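Local coordinates for protein putative hyaluronoglucosaminidase (Clostridium perfringens, PDB 6PWI) that probably releases N-acetylhexosamine from glycans as a family 84 glycoside hydrolase, here the catalytic part and helical bundle of a longer, probably cell-wall-anchored protein, at residues Glu500-Thr503 with Arg504-Glu508; Gly548-Asp551 with Ser552-Leu556; Ser566-Ala569 with Phe570-Asn574; Tyr582-Gly585 with Glu586-Tyr589. All blocks are in the same frame, centred on the assembly; numbering follows the deposited sequence.

Contact 1: Glu500-Thr503 with Arg504-Glu508; sequences EEFT and RRLWE
Glu501 runs alongside Arg504, both side chains pointing the same way, and its carboxylate lies against the arginine from aliphatic stem to guanidinium. OE1 of Glu501 rests 3.2 Å from CD of Arg504, while OE2 of Glu501 reaches NH1 of Arg504 at 2.8 Å in a salt bridge. The acid sits at the edge of the guanidinium, the two planes only 20° apart, but the N-H is bent away from the oxygen and the hydrogen bond within the pair is weak. Arg504 gets there with CG wedged between its backbone N and carbonyl carbon (chi1 73°) and a bend at chi3. On its other flank NE of Arg504 forms a salt bridge with OE1 of Glu508 (2.9 Å) and NH2 another with Glu510, completing a network.

Arg505 slants across the same glutamate, its guanidinium plane turned 74° from the carboxylate: its CG is 3.4 Å from OE2 of Glu501, and its NH1 is bonded to the carbonyl of Ser511. On the buried side of helix 496-507, CE2 of Phe502 packs against CD2 of Leu506 at 4.2 Å; Phe502 faces helices 513-536, 540-572 and 613-623, Leu506 the last two. Beneath run i to i+4 backbone bonds such as Leu506 N to Phe502 O, 3.0 Å. The charge of Arg504 probably helps keep Glu501, Glu508 and Glu510 ionised, and their several bonds limit its rotation where the helix ends.

Contact 2: Gly548-Asp551 with Ser552-Leu556; sequences GWVD and SLRDL
Asp551 and Arg554 lie side by side, one turn apart, and point the same way. Arg554 NH2 donates to Asp551 OD1 at 2.9 Å along a nearly straight N-H (169°), forming a salt bridge. The oxygen lies in the guanidinium plane and is met on the anti side, the donor tilted out of the carboxylate plane, which is itself turned 52° from that of the arginine. A water reinforces the pair: it donates to OD1 of Asp551 (2.7 Å) and accepts from NH1 of Arg554 (3.0 Å). Arg554 extends with CG anti to its backbone N (chi1 178°), then bends at chi3, which brings the guanidinium back over the preceding turn. Asp551 OD2 pairs with Lys547, so the acid too is gripped from several directions.

Ser552 adds backbone more than side-chain contact. Its N bonds to the carbonyl O of Gly548 at 3.0 Å and its CB lies 3.5 Å from that same oxygen, while its OG turns to the carbonyl of Ser592. The Asp551-Arg554 pair is an intrahelical salt bridge of the i to i+3 kind; bonds from Arg554 NE to Asn531 OD1 and from NH1 to the Thr530 carbonyl tie helix 540-572 to helix 513-536 within the C-terminal helical bundle.

Contact 3: Ser566-Ala569 with Phe570-Asn574; sequences SAVA and FEKGN
Ala569 packs its CB 3.7 Å from the carbonyl O of Asn574, where the chain folds back at the end of helix 540-572. Its own carbonyl oxygen is the hub of this close part: Asn574 N donates to it at 2.9 Å, and Gly573 N approaches at 3.0 Å in a weak, bent bond. One residue earlier, Lys572 N reaches Val568 O at 3.1 Å, the last i to i+4 bond before the weak one from Gly573. The closure is a Schellman motif, with the i to i+5 bond from Asn574 wrapped around the weak one from Gly573 N to Phe570 O. Gly573 is the C' residue, with phi at 91°, and Asn574 then occupies the N-cap position of helix 575-591, although its side chain makes no capping bond. The CB of Ala569 also meets Ala578 of that next helix.

Glu571 leaves this turn, but its carboxylate is fixed by Ser511 OG and Val512 N. The exposed side is looser. The long arm of Lys572 stays extended beyond CG and runs beside Val568, pointing the same way, with CD 4.0 Å from CG1 of Val568; this is apolar contact along the lysine stem, next to Leu513. Phe570 leads its exposed ring away from the turn, into an edge-to-face pairing with Tyr575.

Contact 4: Tyr582-Gly585 with Glu586-Tyr589; sequences YVLG and EEEY
Tyr582 and Glu586 cross on one turn of helix 575-591, part of the C-terminal helical bundle, and the four carbonyls of residues 582-585 each accept from the N-H four residues on. Glu586 N to Tyr582 O spans 3.0 Å, as does Glu588 N to Leu584 O. Leu584 O takes a second, weak donor in Glu587 N at 3.2 Å. Gly585 O likewise has two, Tyr589 N (3.2 Å) and the hydroxyl of Ser559 from helix 540-572.

The side chains are bonded differently. Tyr582 OH is satisfied by the carbonyl of Ser621, and its ring stands edge-to-face with Tyr563. The carboxylate of Glu586 lies obliquely to this ring, their planes 60° apart, and what it meets on the tyrosine is ring carbon. Glu587 likewise brings OE2 to 3.7 Å from CG1 of Val583 across an exposed surface. Glu588 folds differently: chi2 at -69° bends its chain so that it runs alongside Leu584, and OE2 comes close to Glu558 OE1, a like-charge approach that would probably raise the proton affinity of one of them. Between the side chains of Tyr582 and Glu586 the nearest approach is from OE1 of Glu586 to CD2 of Tyr582, at 3.5 Å.

In the fold
From the N terminus, the chain passes the parallel eight-stranded barrel before entering the C-terminal helical bundle that holds all four contacts. They follow in series, none nesting or crossing, and each joins neighbouring turns without closing a long loop. Contact 1 ends helix 496-507; contacts 2 and 3 lie on helix 540-572, centres 26 Å apart, and contact 4 on helix 575-591, reached through the turn of contact 3. Packing links them across the bundle: Leu506 of contact 1 meets Ala567 of contact 3, Ser566 of contact 3 meets Tyr582 of contact 4, and contact 4 returns to contact 2 through Tyr589 on Leu556. Contacts 1 and 2 do not touch.

Contact 1: Glu500-Thr503 with Arg504-Glu508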
# COMPACT_ATOMS: atom_id res chain seq x y z
N GLU A 500 26.16 -17.66 -6.15
CA GLU A 500 26.39 -19.06 -5.85
C GLU A 500 27.42 -19.65 -6.80
O GLU A 500 28.28 -20.42 -6.38
CB GLU A 500 25.08 -19.84 -5.81
CG GLU A 500 24.35 -19.65 -4.49
CD GLU A 500 22.91 -20.13 -4.40
OE1 GLU A 500 22.38 -20.66 -5.41
OE2 GLU A 500 22.32 -19.97 -3.30
N GLU A 501 27.35 -19.26 -8.08
CA GLU A 501 28.27 -19.77 -9.09
C GLU A 501 29.69 -19.28 -8.81
O GLU A 501 30.64 -20.06 -8.88
CB GLU A 501 27.81 -19.41 -10.50
CG GLU A 501 28.62 -20.12 -11.57
CD GLU A 501 28.87 -21.61 -11.36
OE1 GLU A 501 28.14 -22.25 -10.56
OE2 GLU A 501 29.78 -22.15 -12.01
N PHE A 502 29.84 -17.98 -8.50
CA PHE A 502 31.17 -17.48 -8.19
C PHE A 502 31.74 -18.24 -6.99
O PHE A 502 32.92 -18.59 -6.98
CB PHE A 502 31.18 -15.96 -7.99
CG PHE A 502 32.56 -15.38 -7.82
CD1 PHE A 502 33.29 -14.95 -8.93
CD2 PHE A 502 33.16 -15.31 -6.57
CE1 PHE A 502 34.57 -14.44 -8.78
CE2 PHE A 502 34.44 -14.81 -6.43
CZ PHE A 502 35.15 -14.38 -7.53
N THR A 503 30.90 -18.51 -5.99
CA THR A 503 31.36 -19.16 -4.78
C THR A 503 31.84 -20.58 -5.09
O THR A 503 32.90 -20.98 -4.62
CB THR A 503 30.32 -19.08 -3.66
OG1 THR A 503 30.05 -17.70 -3.46
CG2 THR A 503 30.79 -19.71 -2.36
N ARG A 504 31.06 -21.34 -5.86
CA ARG A 504 31.44 -22.73 -6.11
C ARG A 504 32.73 -22.77 -6.93
O ARG A 504 33.65 -23.50 -6.59
CB ARG A 504 30.29 -23.60 -6.62
CG ARG A 504 29.90 -23.34 -8.06
CD ARG A 504 29.33 -24.59 -8.72
NE ARG A 504 30.38 -25.51 -9.09
CZ ARG A 504 31.19 -25.37 -10.14
NH1 ARG A 504 31.09 -24.33 -10.95
NH2 ARG A 504 32.11 -26.28 -10.37
N ARG A 505 32.80 -21.93 -7.97
CA ARG A 505 34.00 -21.87 -8.80
C ARG A 505 35.23 -21.63 -7.92
O ARG A 505 36.23 -22.33 -8.05
CB ARG A 505 33.88 -20.81 -9.90
CG ARG A 505 32.87 -21.17 -10.98
CD ARG A 505 32.98 -20.18 -12.12
NE ARG A 505 34.25 -20.45 -12.78
CZ ARG A 505 34.39 -21.15 -13.90
NH1 ARG A 505 35.60 -21.34 -14.40
NH2 ARG A 505 33.33 -21.64 -14.51
N LEU A 506 35.14 -20.66 -7.02
CA LEU A 506 36.26 -20.28 -6.18
C LEU A 506 36.61 -21.44 -5.25
O LEU A 506 37.79 -21.76 -5.09
CB LEU A 506 35.90 -19.02 -5.39
CG LEU A 506 37.01 -18.42 -4.53
CD1 LEU A 506 38.18 -17.92 -5.38
CD2 LEU A 506 36.45 -17.28 -3.69
N TRP A 507 35.58 -22.06 -4.67
CA TRP A 507 35.76 -23.05 -3.61
C TRP A 507 36.16 -24.40 -4.19
O TRP A 507 36.80 -25.20 -3.50
CB TRP A 507 34.49 -23.13 -2.75
CG TRP A 507 34.47 -24.22 -1.72
CD1 TRP A 507 33.58 -25.25 -1.64
CD2 TRP A 507 35.38 -24.38 -0.61
NE1 TRP A 507 33.87 -26.04 -0.56
CE2 TRP A 507 34.96 -25.54 0.09
CE3 TRP A 507 36.49 -23.68 -0.13
CZ2 TRP A 507 35.62 -25.99 1.24
CZ3 TRP A 507 37.14 -24.13 1.00
CH2 TRP A 507 36.71 -25.27 1.67
N GLU A 508 35.79 -24.66 -5.44
CA GLU A 508 36.08 -25.94 -6.08
C GLU A 508 37.31 -25.80 -6.98
O GLU A 508 37.50 -26.59 -7.90
CB GLU A 508 34.85 -26.49 -6.81
CG GLU A 508 33.92 -27.27 -5.88
CD GLU A 508 32.55 -27.63 -6.43
OE1 GLU A 508 32.18 -27.15 -7.53
OE2 GLU A 508 31.84 -28.39 -5.75

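Contact 2: Gly548-Asp551 with Ser552-Leu556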
# COMPACT_ATOMS: atom_id res chain seq x y z
N GLY A 548 20.47 5.88 5.33
CA GLY A 548 21.28 4.97 6.12
C GLY A 548 21.40 3.58 5.47
O GLY A 548 22.45 2.95 5.54
N TRP A 549 20.32 3.13 4.82
CA TRP A 549 20.30 1.85 4.14
C TRP A 549 21.13 1.91 2.86
O TRP A 549 21.82 0.95 2.53
CB TRP A 549 18.86 1.40 3.88
CG TRP A 549 18.20 0.82 5.09
CD1 TRP A 549 18.22 -0.48 5.49
CD2 TRP A 549 17.45 1.53 6.09
NE1 TRP A 549 17.52 -0.63 6.66
CE2 TRP A 549 17.03 0.58 7.05
CE3 TRP A 549 17.07 2.87 6.26
CZ2 TRP A 549 16.26 0.93 8.16
CZ3 TRP A 549 16.31 3.22 7.36
CH2 TRP A 549 15.91 2.26 8.30
N VAL A 550 21.08 3.05 2.17
CA VAL A 550 21.84 3.21 0.95
C VAL A 550 23.32 3.28 1.32
O VAL A 550 24.16 2.75 0.60
CB VAL A 550 21.35 4.42 0.14
CG1 VAL A 550 22.18 4.66 -1.11
CG2 VAL A 550 19.88 4.29 -0.22
N ASP A 551 23.62 3.91 2.46
CA ASP A 551 24.98 4.04 2.96
C ASP A 551 25.54 2.65 3.28
O ASP A 551 26.68 2.33 2.94
CB ASP A 551 25.05 4.96 4.18
CG ASP A 551 24.85 6.44 3.85
OD1 ASP A 551 25.09 6.83 2.69
OD2 ASP A 551 24.45 7.20 4.77
N SER A 552 24.71 1.82 3.92
CA SER A 552 25.13 0.48 4.29
C SER A 552 25.35 -0.35 3.03
O SER A 552 26.36 -1.05 2.92
CB SER A 552 24.14 -0.15 5.23
OG SER A 552 24.62 -1.39 5.70
N LEU A 553 24.44 -0.23 2.07
CA LEU A 553 24.52 -1.00 0.84
C LEU A 553 25.72 -0.57 -0.00
O LEU A 553 26.34 -1.40 -0.66
CB LEU A 553 23.22 -0.86 0.04
CG LEU A 553 23.17 -1.65 -1.26
CD1 LEU A 553 23.22 -3.14 -1.01
CD2 LEU A 553 21.94 -1.28 -2.08
N ARG A 554 26.04 0.74 0.01
CA ARG A 554 27.19 1.22 -0.73
C ARG A 554 28.45 0.51 -0.23
O ARG A 554 29.24 -0.00 -1.02
CB ARG A 554 27.33 2.75 -0.62
CG ARG A 554 28.55 3.32 -1.32
CD ARG A 554 28.73 4.82 -1.20
NE ARG A 554 27.49 5.53 -1.49
CZ ARG A 554 26.69 6.07 -0.57
NH1 ARG A 554 25.58 6.69 -0.94
NH2 ARG A 554 26.99 5.99 0.71
N ASP A 555 28.60 0.45 1.09
CA ASP A 555 29.73 -0.20 1.73
C ASP A 555 29.76 -1.70 1.39
O ASP A 555 30.84 -2.23 1.13
CB ASP A 555 29.76 0.10 3.23
CG ASP A 555 29.86 1.59 3.54
OD1 ASP A 555 30.31 2.36 2.66
OD2 ASP A 555 29.48 1.98 4.67
N LEU A 556 28.59 -2.36 1.38
CA LEU A 556 28.52 -3.77 1.03
C LEU A 556 29.04 -3.97 -0.39
O LEU A 556 29.79 -4.91 -0.65
CB LEU A 556 27.09 -4.32 1.13
CG LEU A 556 26.48 -4.52 2.52
CD1 LEU A 556 25.14 -5.23 2.38
CD2 LEU A 556 27.38 -5.28 3.47
O HOH W 1 23.43 7.92 0.82

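Contact 3: Ser566-Ala569 with Phe570-Asn574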
# COMPACT_ATOMS: atom_id res chain seq x y z
N SER A 566 40.42 -9.26 -4.59
CA SER A 566 41.44 -9.99 -3.86
C SER A 566 41.58 -11.40 -4.42
O SER A 566 42.70 -11.87 -4.65
CB SER A 566 41.12 -10.00 -2.40
OG SER A 566 42.03 -10.80 -1.68
N ALA A 567 40.45 -12.07 -4.64
CA ALA A 567 40.44 -13.43 -5.15
C ALA A 567 41.10 -13.48 -6.53
O ALA A 567 41.88 -14.39 -6.81
CB ALA A 567 39.03 -13.98 -5.19
N VAL A 568 40.79 -12.48 -7.37
CA VAL A 568 41.34 -12.37 -8.71
C VAL A 568 42.86 -12.18 -8.64
O VAL A 568 43.60 -12.93 -9.28
CB VAL A 568 40.66 -11.26 -9.54
CG1 VAL A 568 41.42 -10.96 -10.82
CG2 VAL A 568 39.21 -11.61 -9.85
N ALA A 569 43.31 -11.19 -7.86
CA ALA A 569 44.73 -10.91 -7.70
C ALA A 569 45.46 -12.18 -7.23
O ALA A 569 46.59 -12.45 -7.66
CB ALA A 569 44.94 -9.77 -6.73
N PHE A 570 44.80 -12.95 -6.36
CA PHE A 570 45.40 -14.16 -5.82
C PHE A 570 45.60 -15.20 -6.92
O PHE A 570 46.61 -15.90 -6.92
CB PHE A 570 44.54 -14.73 -4.70
CG PHE A 570 45.19 -15.88 -3.98
CD1 PHE A 570 45.95 -15.67 -2.84
CD2 PHE A 570 45.05 -17.18 -4.45
CE1 PHE A 570 46.55 -16.73 -2.18
CE2 PHE A 570 45.65 -18.24 -3.79
CZ PHE A 570 46.40 -18.02 -2.65
N GLU A 571 44.64 -15.32 -7.83
CA GLU A 571 44.76 -16.33 -8.87
C GLU A 571 45.91 -15.95 -9.80
O GLU A 571 46.70 -16.80 -10.20
CB GLU A 571 43.42 -16.52 -9.58
CG GLU A 571 43.42 -17.68 -10.56
CD GLU A 571 42.10 -17.92 -11.27
OE1 GLU A 571 41.05 -18.00 -10.58
OE2 GLU A 571 42.11 -18.01 -12.52
N LYS A 572 46.01 -14.65 -10.11
CA LYS A 572 47.00 -14.10 -11.02
C LYS A 572 48.38 -14.12 -10.38
O LYS A 572 49.38 -13.92 -11.06
CB LYS A 572 46.63 -12.66 -11.38
CG LYS A 572 45.43 -12.50 -12.32
CD LYS A 572 45.06 -11.06 -12.49
CE LYS A 572 44.33 -10.78 -13.78
NZ LYS A 572 43.89 -9.37 -13.85
N GLY A 573 48.43 -14.30 -9.05
CA GLY A 573 49.69 -14.42 -8.33
C GLY A 573 50.24 -13.09 -7.82
O GLY A 573 51.41 -13.04 -7.43
N ASN A 574 49.42 -12.03 -7.82
CA ASN A 574 49.84 -10.75 -7.25
C ASN A 574 49.42 -10.70 -5.78
O ASN A 574 48.38 -10.14 -5.45
CB ASN A 574 49.35 -9.55 -8.07
CG ASN A 574 49.46 -9.77 -9.57
OD1 ASN A 574 50.39 -10.42 -10.04
ND2 ASN A 574 48.52 -9.24 -10.33

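Contact 4: Tyr582-Gly585 with Glu586-Tyr589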
# COMPACT_ATOMS: atom_id res chain seq x y z
N TYR A 582 42.01 -7.52 0.28
CA TYR A 582 41.40 -8.22 1.40
C TYR A 582 41.16 -7.24 2.55
O TYR A 582 40.08 -7.21 3.13
CB TYR A 582 42.28 -9.40 1.84
CG TYR A 582 41.64 -10.33 2.82
CD1 TYR A 582 40.98 -11.48 2.40
CD2 TYR A 582 41.70 -10.09 4.19
CE1 TYR A 582 40.39 -12.35 3.30
CE2 TYR A 582 41.11 -10.95 5.11
CZ TYR A 582 40.45 -12.08 4.66
OH TYR A 582 39.86 -12.94 5.55
N VAL A 583 42.17 -6.43 2.85
CA VAL A 583 42.11 -5.44 3.91
C VAL A 583 41.03 -4.41 3.59
O VAL A 583 40.23 -4.07 4.46
CB VAL A 583 43.49 -4.82 4.17
CG1 VAL A 583 43.41 -3.57 5.03
CG2 VAL A 583 44.43 -5.85 4.81
N LEU A 584 41.00 -3.92 2.34
CA LEU A 584 39.96 -2.99 1.92
C LEU A 584 38.58 -3.63 2.13
O LEU A 584 37.67 -2.98 2.63
CB LEU A 584 40.19 -2.55 0.46
CG LEU A 584 39.19 -1.53 -0.10
CD1 LEU A 584 39.03 -0.32 0.81
CD2 LEU A 584 39.57 -1.10 -1.51
N GLY A 585 38.47 -4.92 1.81
CA GLY A 585 37.24 -5.68 1.98
C GLY A 585 36.76 -5.69 3.43
O GLY A 585 35.57 -5.53 3.68
N GLU A 586 37.69 -5.88 4.37
CA GLU A 586 37.38 -5.93 5.79
C GLU A 586 36.89 -4.57 6.28
O GLU A 586 36.01 -4.51 7.13
CB GLU A 586 38.62 -6.29 6.60
CG GLU A 586 38.98 -7.76 6.61
CD GLU A 586 40.33 -7.98 7.25
OE1 GLU A 586 41.35 -7.60 6.63
OE2 GLU A 586 40.38 -8.49 8.39
N GLU A 587 37.51 -3.49 5.78
CA GLU A 587 37.23 -2.14 6.25
C GLU A 587 35.84 -1.71 5.78
O GLU A 587 35.12 -1.05 6.52
CB GLU A 587 38.29 -1.14 5.80
CG GLU A 587 39.64 -1.32 6.49
CD GLU A 587 40.83 -0.58 5.87
OE1 GLU A 587 40.69 -0.04 4.75
OE2 GLU A 587 41.90 -0.55 6.52
N GLU A 588 35.49 -2.11 4.55
CA GLU A 588 34.20 -1.75 3.98
C GLU A 588 33.07 -2.49 4.69
O GLU A 588 32.03 -1.91 4.95
CB GLU A 588 34.19 -1.97 2.47
CG GLU A 588 35.17 -1.10 1.72
CD GLU A 588 34.87 0.40 1.67
OE1 GLU A 588 34.00 0.88 2.44
OE2 GLU A 588 35.52 1.08 0.84
N TYR A 589 33.29 -3.77 5.02
CA TYR A 589 32.27 -4.50 5.75
C TYR A 589 32.01 -3.82 7.09
O TYR A 589 30.86 -3.64 7.47
CB TYR A 589 32.57 -6.00 5.90
CG TYR A 589 31.52 -6.73 6.69
CD1 TYR A 589 30.23 -6.86 6.20
CD2 TYR A 589 31.77 -7.24 7.96
CE1 TYR A 589 29.23 -7.50 6.92
CE2 TYR A 589 30.79 -7.89 8.69
CZ TYR A 589 29.51 -8.02 8.17
OH TYR A 589 28.52 -8.66 8.86